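Local atomic coordinates of mannan endo-1,6-alpha-mannosidase (Chaetomium thermophilum, PDB entry 6RY0), a protein that probably cleaves alpha-1,6-mannosidic linkages and is thought to act as a calcium-binding family 76 transglycosidase bringing GPI-anchored glycoproteins into the fungal cell wall. Residues R41-D46 with R367-Y372; D46-Y51 with H100-G105; P60-G65 with Y74-G79; G84-Y89 with S394-V399. One frame throughout, in Å; residues are numbered along the deposited sequence.

Contact 1: R41-D46 with R367-Y372; sequences RTLAYD and RRCGFY
Arg367 and Asp46 form a two-pronged salt bridge that fastens helix 33-48 to the loop between helices 342-358 and 389-401, at a partly exposed edge of the fold. The arginine comes side-on: NH2 donates to OD1 of Asp46 at 2.8 Å along a nearly straight line (171°), and NE donates to OD2 at 2.9 Å. Both acceptors stay close to the guanidinium plane, yet the carboxylate is turned 42° from it, and OD1 is met from above its own plane. Over the centre of one guanidinium face sits the methyl of Thr42, CG2 lying 3.4 Å from CZ of Arg367; with OG1 beside the backbone N (chi1 -54°) and bonded to Glu38 O, this methyl turns to the arginine. Tyr45 stands about perpendicular to the guanidinium. A water also donates to OD2 of Asp46 and to the carbonyl O of Arg367. A leucine in place of Arg367 would probably leave the Asp46 carboxylate without its countercharge, more loosely held by that water. CD2 of Leu43 packs on SG of Cys369 at 3.8 Å, a sulfur disulfide-bonded to Cys360. This is a bidentate salt bridge beside a classic beta bulge, in which Arg367 and Arg368 both face Gly362.

Contact 2: D46-Y51 with H100-G105; sequences DMMLFY and HVIMEG
Tyr51 and Val101 run alongside each other, pointing opposite ways. The methyl CG1 of Val101 meets the ring obliquely, 3.5 Å from CE2 of Tyr51. Met48 passes the same valine in the same opposed sense, whereas it runs slantwise to Ile102. Its chain is bent twice, at chi2 (61°) and chi3 (74°), and the bends bring the terminal CE to 4.1 Å from CD1 of Ile102 and 4.2 Å from CG1 of Val101. The phenol end of Tyr51 has polar work to do: OH donates to a water 2.6 Å away, lying in the ring plane, and that water in turn donates to O of Val101 and to OE1 of Glu104, while Gly61 N supplies a further bond to the same hydroxyl. Gly105 CA lies 4.2 Å from Tyr51 OH, where a side chain would point at the phenol. Met82 of helix 76-93 touches both Met48 and Tyr51. A type I beta turn from Met48 to Tyr51, closed by Tyr51 N to Met48 O, offers both residues to one side; the result is apolar packing of the C-terminal end of helix 33-48 and the following turn on helix 99-108, with a water bridge, consistent with the (alpha/alpha) barrel of glycosyl hydrolase family 76.

Contact 3: P60-G65 with Y74-G79; sequences PGILPG and YYWWEG
Tyr74 and Pro64 are joined by the one direct backbone hydrogen bond of this contact, Tyr74 N to Pro64 O at 3.0 Å. A CA-H...O contact runs back from Gly65 CA to Tyr74 O (3.3 Å, nearly straight at 167°). A similar contact from Gly79 CA reaches Gly61 O at 3.3 Å, a buried carbonyl with no conventional partner. A beta carbon on Gly65 would strike Tyr74 O, and one on Gly79 would strike Gly61 O.

Apolar side chains pack around this framework. With CG beside its backbone N (chi1 -50°), Tyr74 brings CD2 to 3.8 Å from Leu63 CB, with Pro64 alongside the ring. Leu63 CD1 reaches 4.0 Å to Glu78 CG, and the Ile62 side chain crosses that of Trp76 at about a right angle, CG2 stopping 3.8 Å from Trp76 CD1. One water links Leu63 N to Tyr75 O; another donates to the carbonyls of Leu63 and Tyr74.

Further out, the Tyr74 hydroxyl bonds to Ser387 and to Ala389 N, while Trp76 NE1 bonds to Gln109 and its ring stacks on His121. A leucine in place of Tyr74 would probably leave Ser387 and Ala389 N without the hydroxyl and open a gap where the outer ring lay. Tyr74 follows Asp73, a ligand of the bound calcium, and Trp76 touches Asp129, of a second calcium site unoccupied here. Segment 60-65 packs on the start of helix 76-93 and the two residues before it, with helix 99-108 against Pro60, helix 127-142 against Trp76, and helix 389-401 reached through Tyr74.

Contact 4: G84-Y89 with S394-V399; sequences GTYVDY and SVLAAV
Leu396 faces Thr85, Tyr86 and Tyr89 together and provides nearly half of the surface buried here, so one side chain from helix 389-401 organises the contact. Its interaction with Tyr86 is of the CH-pi kind: CD2 lies 4.2 Å from the ring centroid, 29° off the normal and therefore off-centre, its closest ring atom being CZ at 3.8 Å.

The remaining touches are plain apolar packing. The other methyl, CD1 of Leu396, lies 3.9 Å from CD1 of Tyr89, so the two branches serve two tyrosines, each crossing the leucine at about a right angle. CG of Leu396 is anti to the backbone N (chi1 172°), which carries the forked end across toward helix 76-93. CD2 also meets the methyl CG2 of Thr85 at 3.9 Å. Nearby, where the backbones come closest, the CA atoms of Thr85 and Ala397 are 6.4 Å apart; Thr85 CG2 and Ala397 CB are 4.5 Å apart, the small groups letting the backbones approach.

No hydrogen bond links the two segments, but the buried hydroxyls are satisfied by others. Tyr86 OH bonds to Ala44 O, Tyr89 OH to Asp95, and Thr85 OG1 to Ala81 O in its own helix. Anchored at their far ends, the two rings are probably restrained in their tilt against Leu396.

The short segments run in the same direction, 27° apart, with axes 10.1 Å from each other, consistent with neighbouring helices in one layer of an (alpha/alpha) barrel. Helix 33-48 packs against both tyrosines, helix 323-337 sends Arg329 against Thr85 and Ala397, and helix 99-108 lies beside Tyr86 through Ile102.

Helices 33-48 and 76-93 tie the set together. Contacts 1 and 2 have centres 14 Å apart; Asp46 belongs to both segments but touches only in contact 1. Contact 4 lies 11 Å from contact 1 and touches it through Ala44 O and Tyr86 OH (2.7 Å); it also meets contact 2, where Met47 touches the hydroxyl end and Ile102 the CB of Tyr86. Contact 2 joins contact 3 through Tyr51 OH and Gly61 N at 2.8 Å. In contacts 1 and 4 N- and C-terminal parts of the chain meet, consistent with closure of the barrel. Contact 3 is the one near the metal: Tyr74's side chain is about 8 Å from the calcium ion, held by Asp73 and His385.

Contact 1: R41-D46 with R367-Y372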
loop_
_atom_site.group_PDB
_atom_site.type_symbol
_atom_site.label_atom_id
_atom_site.label_comp_id
_atom_site.label_asym_id
_atom_site.label_seq_id
_atom_site.Cartn_x
_atom_site.Cartn_y
_atom_site.Cartn_z
ATOM N N ARG A 41 15.978 -10.540 -7.405
ATOM C CA ARG A 41 16.256 -11.577 -6.431
ATOM C C ARG A 41 17.253 -11.102 -5.385
ATOM O O ARG A 41 17.093 -11.383 -4.190
ATOM C CB ARG A 41 16.753 -12.831 -7.155
ATOM C CG ARG A 41 16.757 -14.041 -6.293
ATOM C CD ARG A 41 17.217 -15.278 -7.006
ATOM N NE ARG A 41 18.662 -15.456 -6.894
ATOM C CZ ARG A 41 19.314 -15.840 -5.790
ATOM N NH1 ARG A 41 18.667 -16.108 -4.637
ATOM N NH2 ARG A 41 20.645 -15.939 -5.814
ATOM N N THR A 42 18.265 -10.361 -5.808
ATOM C CA THR A 42 19.237 -9.844 -4.849
ATOM C C THR A 42 18.637 -8.773 -3.967
ATOM O O THR A 42 18.898 -8.737 -2.751
ATOM C CB THR A 42 20.479 -9.326 -5.612
ATOM O OG1 THR A 42 20.994 -10.356 -6.461
ATOM C CG2 THR A 42 21.550 -8.825 -4.667
ATOM N N LEU A 43 17.791 -7.925 -4.539
ATOM C CA LEU A 43 17.091 -6.918 -3.748
ATOM C C LEU A 43 16.143 -7.588 -2.747
ATOM O O LEU A 43 15.964 -7.097 -1.612
ATOM C CB LEU A 43 16.317 -5.975 -4.664
ATOM C CG LEU A 43 17.199 -4.994 -5.436
ATOM C CD1 LEU A 43 16.463 -4.487 -6.657
ATOM C CD2 LEU A 43 17.634 -3.867 -4.549
ATOM N N ALA A 44 15.521 -8.698 -3.127
ATOM C CA ALA A 44 14.642 -9.424 -2.227
ATOM C C ALA A 44 15.443 -9.991 -1.052
ATOM O O ALA A 44 14.965 -10.027 0.086
ATOM C CB ALA A 44 13.872 -10.512 -2.973
ATOM N N TYR A 45 16.648 -10.470 -1.324
ATOM C CA TYR A 45 17.557 -10.947 -0.279
ATOM C C TYR A 45 17.926 -9.803 0.663
ATOM O O TYR A 45 17.833 -9.950 1.879
ATOM C CB TYR A 45 18.798 -11.571 -0.969
ATOM C CG TYR A 45 19.849 -12.017 0.012
ATOM C CD1 TYR A 45 20.781 -11.131 0.518
ATOM C CD2 TYR A 45 19.906 -13.357 0.432
ATOM C CE1 TYR A 45 21.730 -11.587 1.482
ATOM C CE2 TYR A 45 20.842 -13.796 1.359
ATOM C CZ TYR A 45 21.700 -12.907 1.893
ATOM O OH TYR A 45 22.612 -13.296 2.846
ATOM N N ASP A 46 18.376 -8.673 0.125
ATOM C CA ASP A 46 18.800 -7.577 0.981
ATOM C C ASP A 46 17.664 -7.026 1.813
ATOM O O ASP A 46 17.879 -6.669 2.967
ATOM C CB ASP A 46 19.451 -6.461 0.176
ATOM C CG ASP A 46 20.923 -6.709 -0.105
ATOM O OD1 ASP A 46 21.458 -7.737 0.368
ATOM O OD2 ASP A 46 21.559 -5.846 -0.788
ATOM N N ARG A 367 26.127 -2.280 -2.863
ATOM C CA ARG A 367 24.803 -2.330 -3.477
ATOM C C ARG A 367 23.736 -1.824 -2.524
ATOM O O ARG A 367 22.545 -1.967 -2.813
ATOM C CB ARG A 367 24.478 -3.745 -3.953
ATOM C CG ARG A 367 24.284 -4.741 -2.828
ATOM C CD ARG A 367 24.230 -6.173 -3.344
ATOM N NE ARG A 367 23.751 -7.051 -2.315
ATOM C CZ ARG A 367 23.907 -8.370 -2.277
ATOM N NH1 ARG A 367 24.659 -9.002 -3.158
ATOM N NH2 ARG A 367 23.284 -9.065 -1.332
ATOM N N ARG A 368 24.118 -1.205 -1.414
ATOM C CA ARG A 368 23.119 -0.749 -0.455
ATOM C C ARG A 368 22.301 0.375 -1.087
ATOM O O ARG A 368 22.840 1.255 -1.753
ATOM C CB ARG A 368 23.788 -0.299 0.842
ATOM C CG ARG A 368 22.844 0.098 1.984
ATOM C CD ARG A 368 23.621 0.532 3.253
ATOM N NE ARG A 368 22.685 0.845 4.311
ATOM C CZ ARG A 368 22.839 1.630 5.360
ATOM N NH1 ARG A 368 23.899 2.399 5.546
ATOM N NH2 ARG A 368 21.780 1.726 6.180
ATOM N N CYS A 369 20.992 0.360 -0.826
ATOM C CA CYS A 369 20.063 1.311 -1.429
ATOM C C CYS A 369 19.694 2.440 -0.478
ATOM O O CYS A 369 19.303 2.225 0.661
ATOM C CB CYS A 369 18.780 0.596 -1.849
ATOM S SG CYS A 369 18.950 -0.597 -3.209
ATOM N N GLY A 370 19.743 3.650 -1.032
ATOM C CA GLY A 370 19.181 4.817 -0.379
ATOM C C GLY A 370 17.865 5.232 -1.017
ATOM O O GLY A 370 17.237 4.485 -1.772
ATOM N N PHE A 371 17.448 6.439 -0.650
ATOM C CA PHE A 371 16.131 6.974 -0.938
ATOM C C PHE A 371 16.122 8.030 -2.018
ATOM O O PHE A 371 15.079 8.265 -2.650
ATOM C CB PHE A 371 15.576 7.628 0.322
ATOM C CG PHE A 371 14.169 8.154 0.180
ATOM C CD1 PHE A 371 13.107 7.282 -0.020
ATOM C CD2 PHE A 371 13.907 9.512 0.267
ATOM C CE1 PHE A 371 11.821 7.755 -0.115
ATOM C CE2 PHE A 371 12.611 9.975 0.182
ATOM C CZ PHE A 371 11.575 9.097 -0.031
ATOM N N TYR A 372 17.232 8.735 -2.202
ATOM C CA TYR A 372 17.233 9.997 -2.953
ATOM C C TYR A 372 17.548 9.705 -4.407
ATOM O O TYR A 372 18.611 10.063 -4.959
ATOM C CB TYR A 372 18.207 11.001 -2.277
ATOM C CG TYR A 372 17.743 11.347 -0.862
ATOM C CD1 TYR A 372 18.080 10.538 0.201
ATOM C CD2 TYR A 372 16.939 12.443 -0.611
ATOM C CE1 TYR A 372 17.639 10.792 1.480
ATOM C CE2 TYR A 372 16.484 12.719 0.667
ATOM C CZ TYR A 372 16.827 11.886 1.711
ATOM O OH TYR A 372 16.370 12.178 2.967
HETATM O O HOH W 1 20.604 -3.864 -2.351
#

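Contact 2: D46-Y51 with H100-G105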
loop_
_atom_site.group_PDB
_atom_site.type_symbol
_atom_site.label_atom_id
_atom_site.label_comp_id
_atom_site.label_asym_id
_atom_site.label_seq_id
_atom_site.Cartn_x
_atom_site.Cartn_y
_atom_site.Cartn_z
ATOM N N ASP A 46 18.376 -8.673 0.125
ATOM C CA ASP A 46 18.800 -7.577 0.981
ATOM C C ASP A 46 17.664 -7.026 1.813
ATOM O O ASP A 46 17.879 -6.669 2.967
ATOM C CB ASP A 46 19.451 -6.461 0.176
ATOM C CG ASP A 46 20.923 -6.709 -0.105
ATOM O OD1 ASP A 46 21.458 -7.737 0.368
ATOM O OD2 ASP A 46 21.559 -5.846 -0.788
ATOM N N MET A 47 16.448 -6.965 1.290
ATOM C CA MET A 47 15.326 -6.506 2.092
ATOM C C MET A 47 15.036 -7.517 3.220
ATOM O O MET A 47 14.744 -7.137 4.346
ATOM C CB MET A 47 14.104 -6.302 1.191
ATOM C CG MET A 47 12.802 -5.954 1.878
ATOM S SD MET A 47 12.886 -4.402 2.744
ATOM C CE MET A 47 11.626 -4.580 3.986
ATOM N N MET A 48 15.137 -8.801 2.917
ATOM C CA MET A 48 14.811 -9.824 3.898
ATOM C C MET A 48 15.806 -9.805 5.054
ATOM O O MET A 48 15.441 -10.207 6.152
ATOM C CB MET A 48 14.730 -11.204 3.244
ATOM C CG MET A 48 14.174 -12.350 4.083
ATOM S SD MET A 48 12.462 -12.004 4.584
ATOM C CE MET A 48 11.245 -12.160 3.339
ATOM N N LEU A 49 17.036 -9.319 4.850
ATOM C CA LEU A 49 17.997 -9.225 5.940
ATOM C C LEU A 49 17.470 -8.342 7.086
ATOM O O LEU A 49 17.885 -8.501 8.236
ATOM C CB LEU A 49 19.338 -8.674 5.474
ATOM C CG LEU A 49 20.117 -9.569 4.517
ATOM C CD1 LEU A 49 21.362 -8.801 4.032
ATOM C CD2 LEU A 49 20.525 -10.874 5.171
ATOM N N PHE A 50 16.595 -7.372 6.789
ATOM C CA PHE A 50 16.051 -6.534 7.850
ATOM C C PHE A 50 15.069 -7.281 8.747
ATOM O O PHE A 50 14.803 -6.848 9.867
ATOM C CB PHE A 50 15.334 -5.325 7.243
ATOM C CG PHE A 50 16.255 -4.345 6.576
ATOM C CD1 PHE A 50 16.894 -3.357 7.301
ATOM C CD2 PHE A 50 16.442 -4.375 5.221
ATOM C CE1 PHE A 50 17.737 -2.452 6.683
ATOM C CE2 PHE A 50 17.302 -3.478 4.603
ATOM C CZ PHE A 50 17.952 -2.520 5.336
ATOM N N TYR A 51 14.459 -8.316 8.211
ATOM C CA TYR A 51 13.338 -9.013 8.819
ATOM C C TYR A 51 13.837 -10.187 9.654
ATOM O O TYR A 51 14.558 -11.031 9.155
ATOM C CB TYR A 51 12.411 -9.512 7.728
ATOM C CG TYR A 51 11.246 -10.308 8.240
ATOM C CD1 TYR A 51 10.185 -9.696 8.887
ATOM C CD2 TYR A 51 11.177 -11.684 8.043
ATOM C CE1 TYR A 51 9.100 -10.439 9.352
ATOM C CE2 TYR A 51 10.105 -12.428 8.500
ATOM C CZ TYR A 51 9.067 -11.801 9.155
ATOM O OH TYR A 51 7.979 -12.483 9.607
ATOM N N HIS A 100 6.799 -19.024 2.184
ATOM C CA HIS A 100 6.470 -19.589 3.495
ATOM C C HIS A 100 6.605 -18.555 4.599
ATOM O O HIS A 100 5.770 -18.468 5.502
ATOM C CB HIS A 100 7.312 -20.857 3.782
ATOM C CG HIS A 100 8.790 -20.626 3.961
ATOM N ND1 HIS A 100 9.652 -20.325 2.921
ATOM C CD2 HIS A 100 9.573 -20.754 5.062
ATOM C CE1 HIS A 100 10.888 -20.230 3.386
ATOM N NE2 HIS A 100 10.869 -20.506 4.677
ATOM N N VAL A 101 7.675 -17.776 4.533
ATOM C CA VAL A 101 7.922 -16.738 5.522
ATOM C C VAL A 101 6.807 -15.689 5.502
ATOM O O VAL A 101 6.345 -15.211 6.543
ATOM C CB VAL A 101 9.318 -16.057 5.220
ATOM C CG1 VAL A 101 9.538 -14.832 6.063
ATOM C CG2 VAL A 101 10.455 -17.056 5.381
ATOM N N ILE A 102 6.378 -15.331 4.301
ATOM C CA ILE A 102 5.352 -14.324 4.121
ATOM C C ILE A 102 3.990 -14.843 4.568
ATOM O O ILE A 102 3.253 -14.125 5.247
ATOM C CB ILE A 102 5.376 -13.837 2.665
ATOM C CG1 ILE A 102 6.745 -13.222 2.331
ATOM C CG2 ILE A 102 4.209 -12.887 2.386
ATOM C CD1 ILE A 102 7.171 -12.028 3.150
ATOM N N MET A 103 3.665 -16.083 4.237
ATOM C CA MET A 103 2.405 -16.634 4.712
ATOM C C MET A 103 2.400 -16.627 6.238
ATOM O O MET A 103 1.384 -16.237 6.843
ATOM C CB MET A 103 2.159 -18.049 4.176
ATOM C CG MET A 103 0.863 -18.639 4.680
ATOM S SD MET A 103 0.644 -20.355 4.272
ATOM C CE MET A 103 0.496 -20.253 2.485
ATOM N N GLU A 104 3.490 -17.046 6.870
ATOM C CA GLU A 104 3.564 -17.067 8.331
ATOM C C GLU A 104 3.348 -15.673 8.914
ATOM O O GLU A 104 2.606 -15.491 9.893
ATOM C CB GLU A 104 4.897 -17.642 8.809
ATOM C CG GLU A 104 5.150 -17.649 10.320
ATOM C CD GLU A 104 6.600 -17.982 10.716
ATOM O OE1 GLU A 104 7.580 -17.337 10.266
ATOM O OE2 GLU A 104 6.737 -18.883 11.549
ATOM N N GLY A 105 4.005 -14.679 8.341
ATOM C CA GLY A 105 3.890 -13.326 8.821
ATOM C C GLY A 105 2.478 -12.769 8.672
ATOM O O GLY A 105 1.931 -12.157 9.602
HETATM O O HOH W 2 7.704 -14.991 8.964
#

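Contact 3: P60-G65 with Y74-G79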
loop_
_atom_site.group_PDB
_atom_site.type_symbol
_atom_site.label_atom_id
_atom_site.label_comp_id
_atom_site.label_asym_id
_atom_site.label_seq_id
_atom_site.Cartn_x
_atom_site.Cartn_y
_atom_site.Cartn_z
ATOM N N PRO A 60 6.536 -13.104 13.984
ATOM C CA PRO A 60 6.312 -13.033 12.541
ATOM C C PRO A 60 5.461 -11.849 12.122
ATOM O O PRO A 60 4.504 -11.489 12.794
ATOM C CB PRO A 60 5.634 -14.358 12.215
ATOM C CG PRO A 60 6.010 -15.285 13.362
ATOM C CD PRO A 60 6.107 -14.394 14.549
ATOM N N GLY A 61 5.792 -11.308 10.963
ATOM C CA GLY A 61 4.968 -10.322 10.303
ATOM C C GLY A 61 5.357 -8.878 10.545
ATOM O O GLY A 61 4.769 -8.007 9.919
ATOM N N ILE A 62 6.307 -8.615 11.431
ATOM C CA ILE A 62 6.747 -7.260 11.679
ATOM C C ILE A 62 8.225 -7.102 11.407
ATOM O O ILE A 62 9.016 -8.040 11.554
ATOM C CB ILE A 62 6.433 -6.759 13.121
ATOM C CG1 ILE A 62 7.094 -7.651 14.175
ATOM C CG2 ILE A 62 4.937 -6.653 13.321
ATOM C CD1 ILE A 62 7.057 -7.055 15.584
ATOM N N LEU A 63 8.576 -5.897 10.998
ATOM C CA LEU A 63 9.955 -5.446 10.969
ATOM C C LEU A 63 10.347 -5.016 12.391
ATOM O O LEU A 63 9.503 -4.859 13.264
ATOM C CB LEU A 63 10.102 -4.298 9.964
ATOM C CG LEU A 63 10.122 -4.755 8.503
ATOM C CD1 LEU A 63 9.763 -3.588 7.608
ATOM C CD2 LEU A 63 11.479 -5.315 8.127
ATOM N N PRO A 64 11.639 -4.806 12.644
ATOM C CA PRO A 64 12.050 -4.423 13.991
ATOM C C PRO A 64 11.357 -3.137 14.466
ATOM O O PRO A 64 11.343 -2.125 13.751
ATOM C CB PRO A 64 13.571 -4.266 13.858
ATOM C CG PRO A 64 13.954 -5.214 12.775
ATOM C CD PRO A 64 12.797 -5.082 11.782
ATOM N N GLY A 65 10.843 -3.176 15.690
ATOM C CA GLY A 65 10.101 -2.060 16.210
ATOM C C GLY A 65 9.085 -2.531 17.205
ATOM O O GLY A 65 9.039 -3.714 17.527
ATOM N N TYR A 74 10.569 0.660 13.009
ATOM C CA TYR A 74 9.401 0.482 12.147
ATOM C C TYR A 74 8.159 0.143 12.893
ATOM O O TYR A 74 8.188 -0.588 13.889
ATOM C CB TYR A 74 9.721 -0.624 11.106
ATOM C CG TYR A 74 11.034 -0.376 10.408
ATOM C CD1 TYR A 74 11.198 0.665 9.506
ATOM C CD2 TYR A 74 12.154 -1.148 10.705
ATOM C CE1 TYR A 74 12.440 0.930 8.937
ATOM C CE2 TYR A 74 13.389 -0.897 10.152
ATOM C CZ TYR A 74 13.533 0.161 9.275
ATOM O OH TYR A 74 14.736 0.476 8.681
ATOM N N TYR A 75 7.041 0.653 12.413
ATOM C CA TYR A 75 5.725 0.369 12.980
ATOM C C TYR A 75 5.069 -0.851 12.321
ATOM O O TYR A 75 5.430 -1.234 11.197
ATOM C CB TYR A 75 4.838 1.618 12.863
ATOM C CG TYR A 75 5.280 2.721 13.775
ATOM C CD1 TYR A 75 4.878 2.748 15.098
ATOM C CD2 TYR A 75 6.123 3.734 13.330
ATOM C CE1 TYR A 75 5.282 3.786 15.950
ATOM C CE2 TYR A 75 6.513 4.761 14.174
ATOM C CZ TYR A 75 6.080 4.778 15.470
ATOM O OH TYR A 75 6.473 5.794 16.324
ATOM N N TRP A 76 4.085 -1.411 13.008
ATOM C CA TRP A 76 3.363 -2.622 12.600
ATOM C C TRP A 76 2.880 -2.587 11.164
ATOM O O TRP A 76 3.023 -3.578 10.433
ATOM C CB TRP A 76 2.181 -2.763 13.559
ATOM C CG TRP A 76 1.238 -3.896 13.329
ATOM C CD1 TRP A 76 1.453 -5.228 13.592
ATOM C CD2 TRP A 76 -0.111 -3.798 12.874
ATOM N NE1 TRP A 76 0.323 -5.959 13.298
ATOM C CE2 TRP A 76 -0.657 -5.095 12.890
ATOM C CE3 TRP A 76 -0.931 -2.736 12.506
ATOM C CZ2 TRP A 76 -1.951 -5.355 12.522
ATOM C CZ3 TRP A 76 -2.234 -3.010 12.117
ATOM C CH2 TRP A 76 -2.733 -4.317 12.156
ATOM N N TRP A 77 2.295 -1.478 10.716
ATOM C CA TRP A 77 1.742 -1.465 9.374
ATOM C C TRP A 77 2.810 -1.690 8.325
ATOM O O TRP A 77 2.494 -2.200 7.239
ATOM C CB TRP A 77 1.037 -0.121 9.105
ATOM C CG TRP A 77 1.959 0.962 8.781
ATOM C CD1 TRP A 77 2.717 1.716 9.635
ATOM C CD2 TRP A 77 2.338 1.349 7.448
ATOM N NE1 TRP A 77 3.542 2.551 8.909
ATOM C CE2 TRP A 77 3.307 2.367 7.564
ATOM C CE3 TRP A 77 1.934 0.942 6.167
ATOM C CZ2 TRP A 77 3.855 3.004 6.448
ATOM C CZ3 TRP A 77 2.468 1.588 5.075
ATOM C CH2 TRP A 77 3.411 2.597 5.228
ATOM N N GLU A 78 4.061 -1.308 8.603
ATOM C CA GLU A 78 5.123 -1.465 7.606
ATOM C C GLU A 78 5.476 -2.938 7.415
ATOM O O GLU A 78 5.941 -3.330 6.358
ATOM C CB GLU A 78 6.312 -0.586 7.986
ATOM C CG GLU A 78 7.357 -0.519 6.885
ATOM C CD GLU A 78 8.408 0.548 7.101
ATOM O OE1 GLU A 78 8.254 1.462 7.903
ATOM O OE2 GLU A 78 9.447 0.444 6.341
ATOM N N GLY A 79 5.228 -3.750 8.442
ATOM C CA GLY A 79 5.314 -5.177 8.254
ATOM C C GLY A 79 4.291 -5.658 7.242
ATOM O O GLY A 79 4.589 -6.475 6.371
HETATM O O HOH W 3 6.660 -3.797 11.401
HETATM O O HOH W 4 7.390 -3.235 14.094
#

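Contact 4: G84-Y89 with S394-V399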
loop_
_atom_site.group_PDB
_atom_site.type_symbol
_atom_site.label_atom_id
_atom_site.label_comp_id
_atom_site.label_asym_id
_atom_site.label_seq_id
_atom_site.Cartn_x
_atom_site.Cartn_y
_atom_site.Cartn_z
ATOM N N GLY A 84 2.986 -7.536 1.594
ATOM C CA GLY A 84 2.418 -7.331 0.275
ATOM C C GLY A 84 3.479 -7.170 -0.803
ATOM O O GLY A 84 3.328 -7.658 -1.922
ATOM N N THR A 85 4.573 -6.493 -0.476
ATOM C CA THR A 85 5.675 -6.343 -1.424
ATOM C C THR A 85 6.181 -7.711 -1.897
ATOM O O THR A 85 6.478 -7.897 -3.077
ATOM C CB THR A 85 6.822 -5.529 -0.812
ATOM O OG1 THR A 85 6.334 -4.244 -0.418
ATOM C CG2 THR A 85 7.926 -5.300 -1.809
ATOM N N TYR A 86 6.264 -8.680 -0.980
ATOM C CA TYR A 86 6.720 -10.000 -1.315
ATOM C C TYR A 86 5.675 -10.871 -2.016
ATOM O O TYR A 86 6.035 -11.727 -2.823
ATOM C CB TYR A 86 7.302 -10.755 -0.101
ATOM C CG TYR A 86 8.730 -10.311 0.181
ATOM C CD1 TYR A 86 9.001 -9.142 0.873
ATOM C CD2 TYR A 86 9.812 -11.056 -0.274
ATOM C CE1 TYR A 86 10.288 -8.718 1.085
ATOM C CE2 TYR A 86 11.116 -10.637 -0.057
ATOM C CZ TYR A 86 11.341 -9.464 0.613
ATOM O OH TYR A 86 12.598 -9.009 0.875
ATOM N N VAL A 87 4.403 -10.656 -1.729
ATOM C CA VAL A 87 3.354 -11.283 -2.532
ATOM C C VAL A 87 3.470 -10.830 -3.987
ATOM O O VAL A 87 3.393 -11.637 -4.925
ATOM C CB VAL A 87 1.974 -10.949 -1.934
ATOM C CG1 VAL A 87 0.845 -11.387 -2.854
ATOM C CG2 VAL A 87 1.807 -11.605 -0.557
ATOM N N ASP A 88 3.688 -9.531 -4.184
ATOM C CA ASP A 88 3.927 -9.000 -5.530
ATOM C C ASP A 88 5.230 -9.542 -6.126
ATOM O O ASP A 88 5.268 -9.890 -7.304
ATOM C CB ASP A 88 3.918 -7.469 -5.565
ATOM C CG ASP A 88 2.622 -6.883 -6.062
ATOM O OD1 ASP A 88 1.832 -7.579 -6.740
ATOM O OD2 ASP A 88 2.426 -5.666 -5.776
ATOM N N TYR A 89 6.293 -9.596 -5.330
ATOM C CA TYR A 89 7.582 -10.111 -5.815
ATOM C C TYR A 89 7.420 -11.493 -6.430
ATOM O O TYR A 89 7.898 -11.745 -7.548
ATOM C CB TYR A 89 8.604 -10.121 -4.683
ATOM C CG TYR A 89 9.879 -10.858 -5.038
ATOM C CD1 TYR A 89 10.820 -10.298 -5.861
ATOM C CD2 TYR A 89 10.112 -12.143 -4.557
ATOM C CE1 TYR A 89 11.976 -11.013 -6.229
ATOM C CE2 TYR A 89 11.240 -12.859 -4.922
ATOM C CZ TYR A 89 12.153 -12.291 -5.782
ATOM O OH TYR A 89 13.269 -12.954 -6.218
ATOM N N SER A 394 11.328 -0.135 -1.203
ATOM C CA SER A 394 10.944 0.668 -2.340
ATOM C C SER A 394 11.704 0.309 -3.600
ATOM O O SER A 394 11.097 0.280 -4.682
ATOM C CB SER A 394 11.059 2.159 -2.012
ATOM O OG SER A 394 10.055 2.522 -1.085
ATOM N N VAL A 395 13.011 0.040 -3.505
ATOM C CA VAL A 395 13.738 -0.363 -4.695
ATOM C C VAL A 395 13.299 -1.760 -5.149
ATOM O O VAL A 395 13.136 -1.998 -6.344
ATOM C CB VAL A 395 15.255 -0.285 -4.510
ATOM C CG1 VAL A 395 15.964 -0.708 -5.792
ATOM C CG2 VAL A 395 15.649 1.136 -4.112
ATOM N N LEU A 396 13.106 -2.683 -4.207
ATOM C CA LEU A 396 12.585 -4.000 -4.552
ATOM C C LEU A 396 11.272 -3.885 -5.338
ATOM O O LEU A 396 11.079 -4.546 -6.365
ATOM C CB LEU A 396 12.394 -4.839 -3.300
ATOM C CG LEU A 396 11.681 -6.190 -3.481
ATOM C CD1 LEU A 396 12.445 -7.092 -4.408
ATOM C CD2 LEU A 396 11.501 -6.848 -2.125
ATOM N N ALA A 397 10.365 -3.045 -4.848
ATOM C CA ALA A 397 9.087 -2.827 -5.504
ATOM C C ALA A 397 9.258 -2.268 -6.914
ATOM O O ALA A 397 8.634 -2.736 -7.866
ATOM C CB ALA A 397 8.261 -1.859 -4.651
ATOM N N ALA A 398 10.110 -1.262 -7.056
ATOM C CA ALA A 398 10.299 -0.619 -8.355
ATOM C C ALA A 398 10.904 -1.574 -9.367
ATOM O O ALA A 398 10.484 -1.616 -10.524
ATOM C CB ALA A 398 11.161 0.636 -8.212
ATOM N N VAL A 399 11.918 -2.328 -8.960
ATOM C CA VAL A 399 12.586 -3.217 -9.897
ATOM C C VAL A 399 11.693 -4.395 -10.253
ATOM O O VAL A 399 11.560 -4.757 -11.425
ATOM C CB VAL A 399 13.965 -3.644 -9.349
ATOM C CG1 VAL A 399 14.584 -4.731 -10.224
ATOM C CG2 VAL A 399 14.880 -2.438 -9.259
#